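Local coordinates for RNA-binding protein Unr (Drosophila melanogaster, PDB 4QQB) that binds RNA through cold-shock domains, here the first of them, which recognises the msl-2 3'-UTR, and regulates dosage compensation in both sexes, at residues Ile21-Cys24 and Glu25-Ala28. Sequence-based numbering, arbitrary orientation.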
ATOM      1  N   ILE E  21      25.657   7.008  -5.641  1.00 83.70           N
ATOM      2  CA  ILE E  21      26.512   7.825  -6.481  1.00 84.96           C
ATOM      3  C   ILE E  21      27.710   8.331  -5.691  1.00 87.42           C
ATOM      4  O   ILE E  21      27.534   8.930  -4.630  1.00 84.93           O
ATOM      5  CB  ILE E  21      25.719   9.038  -7.003  1.00 83.28           C
ATOM      6  CG1 ILE E  21      24.787   8.603  -8.133  1.00 84.82           C
ATOM      7  CG2 ILE E  21      26.657  10.140  -7.477  1.00 85.99           C
ATOM      8  CD1 ILE E  21      23.798   9.671  -8.554  1.00 88.11           C
ATOM      9  N   GLN E  22      28.920   8.103  -6.204  1.00 88.93           N
ATOM     10  CA  GLN E  22      30.101   8.753  -5.638  1.00 92.41           C
ATOM     11  C   GLN E  22      30.189  10.141  -6.234  1.00 94.83           C
ATOM     12  O   GLN E  22      30.246  10.292  -7.455  1.00 87.88           O
ATOM     13  CB  GLN E  22      31.397   7.971  -5.895  1.00 92.95           C
ATOM     14  CG  GLN E  22      31.952   7.242  -4.669  1.00 95.65           C
ATOM     15  CD  GLN E  22      32.254   8.153  -3.485  1.00100.70           C
ATOM     16  OE1 GLN E  22      32.263   7.706  -2.332  1.00 99.31           O
ATOM     17  NE2 GLN E  22      32.494   9.435  -3.760  1.00101.54           N
ATOM     18  N   CYS E  23      30.176  11.150  -5.365  1.00101.95           N
ATOM     19  CA  CYS E  23      30.235  12.542  -5.793  1.00107.71           C
ATOM     20  C   CYS E  23      31.669  12.935  -6.110  1.00105.87           C
ATOM     21  O   CYS E  23      32.598  12.570  -5.387  1.00 98.12           O
ATOM     22  CB  CYS E  23      29.680  13.463  -4.705  1.00112.35           C
ATOM     23  SG  CYS E  23      27.926  13.234  -4.339  1.00111.11           S
ATOM     24  N   CYS E  24      31.844  13.684  -7.192  1.00109.35           N
ATOM     25  CA  CYS E  24      33.177  14.084  -7.626  1.00111.16           C
ATOM     26  C   CYS E  24      33.661  15.289  -6.839  1.00110.42           C
ATOM     27  O   CYS E  24      34.693  15.219  -6.171  1.00106.45           O
ATOM     28  CB  CYS E  24      33.179  14.387  -9.120  1.00112.03           C
ATOM     29  SG  CYS E  24      32.802  12.932 -10.119  1.00116.48           S
ATOM     30  N   GLU E  25      32.900  16.379  -6.901  1.00112.03           N
ATOM     31  CA  GLU E  25      33.258  17.626  -6.213  1.00111.32           C
ATOM     32  C   GLU E  25      32.559  17.752  -4.853  1.00109.19           C
ATOM     33  O   GLU E  25      31.966  18.778  -4.531  1.00111.00           O
ATOM     34  CB  GLU E  25      32.973  18.833  -7.114  1.00112.15           C
ATOM     35  CG  GLU E  25      31.517  19.022  -7.511  1.00113.55           C
ATOM     36  CD  GLU E  25      31.335  19.101  -9.014  1.00114.99           C
ATOM     37  OE1 GLU E  25      31.588  18.077  -9.684  1.00115.53           O
ATOM     38  OE2 GLU E  25      30.935  20.171  -9.523  1.00114.36           O
ATOM     39  N   ARG E  26      32.684  16.695  -4.054  1.00108.11           N
ATOM     40  CA  ARG E  26      32.027  16.560  -2.756  1.00104.44           C
ATOM     41  C   ARG E  26      32.421  15.189  -2.221  1.00101.93           C
ATOM     42  O   ARG E  26      32.315  14.194  -2.936  1.00101.06           O
ATOM     43  CB  ARG E  26      30.501  16.648  -2.915  1.00107.09           C
ATOM     44  CG  ARG E  26      29.675  15.968  -1.821  1.00109.13           C
ATOM     45  CD  ARG E  26      29.180  16.920  -0.742  1.00109.39           C
ATOM     46  NE  ARG E  26      27.892  17.507  -1.110  1.00111.11           N
ATOM     47  CZ  ARG E  26      27.719  18.694  -1.694  1.00113.72           C
ATOM     48  NH1 ARG E  26      28.747  19.483  -1.988  1.00123.47           N
ATOM     49  NH2 ARG E  26      26.492  19.106  -1.986  1.00107.60           N
ATOM     50  N   GLN E  27      32.887  15.126  -0.981  1.00101.47           N
ATOM     51  CA  GLN E  27      33.189  13.837  -0.375  1.00104.67           C
ATOM     52  C   GLN E  27      31.915  13.254   0.226  1.00105.57           C
ATOM     53  O   GLN E  27      31.612  13.475   1.399  1.00107.45           O
ATOM     54  CB  GLN E  27      34.272  13.971   0.688  1.00111.11           C
ATOM     55  CG  GLN E  27      34.637  12.645   1.335  1.00118.80           C
ATOM     56  CD  GLN E  27      35.934  12.714   2.106  1.00124.76           C
ATOM     57  OE1 GLN E  27      36.815  11.871   1.935  1.00128.35           O
ATOM     58  NE2 GLN E  27      36.065  13.727   2.959  1.00127.00           N
ATOM     59  N   ALA E  28      31.165  12.517  -0.592  1.00102.14           N
ATOM     60  CA  ALA E  28      29.884  11.954  -0.174  1.00 94.14           C
ATOM     61  C   ALA E  28      29.403  10.908  -1.160  1.00 93.53           C
ATOM     62  O   ALA E  28      29.649  11.017  -2.365  1.00 93.46           O
ATOM     63  CB  ALA E  28      28.841  13.050  -0.053  1.00 92.18           C
TER
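Cys23 and Ala28 meet where the chain leaves strand 18-23, swings round a short loop and heads back into strand 29-33. The backbone N of Cys23 donates to the O of Ala28 at 3.0 Å, a bond that is close to straight at the hydrogen (163°) and meets the carbonyl almost head-on (177°). Beside it, SG of Cys23 stands 4.4 Å from CB of Ala28, a loose apolar contact. With chi1 at -64° the sulfur lies anti to its own carbonyl carbon and beside the backbone N, which keeps it near the same Ala28 carbonyl. The root of Arg26 also packs against the Cys23 side chain: its CB lies 3.7 Å from CB of Cys23, and its CG is almost as near to that same carbon. Beyond CG the arginine chain bends at chi2 and chi3 and leaves Cys23 behind, and its NH2 forms a salt bridge with Glu7 on strand 7-14. The carboxylate of Glu25 likewise turns to that strand, where OE1 is hydrogen-bonded to Thr8, so two polar ends from the loop are held by the neighbouring strand. Within the turn, the N of Arg26 makes a weak bond of 3.3 Å to the O of Cys24, and Gln27 is the centre of an inverse gamma turn, with a weak bond from the N of Ala28 to the O of Arg26. Inward, Cys23 rests on Phe52 and Leu30, and Ile21 reaches the same interior through Val50 and Phe32. This is the loop end of a beta-hairpin, strands 18-23 and 29-33, bridged by a backbone bond, in the five-stranded OB-type beta-barrel of a cold-shock domain.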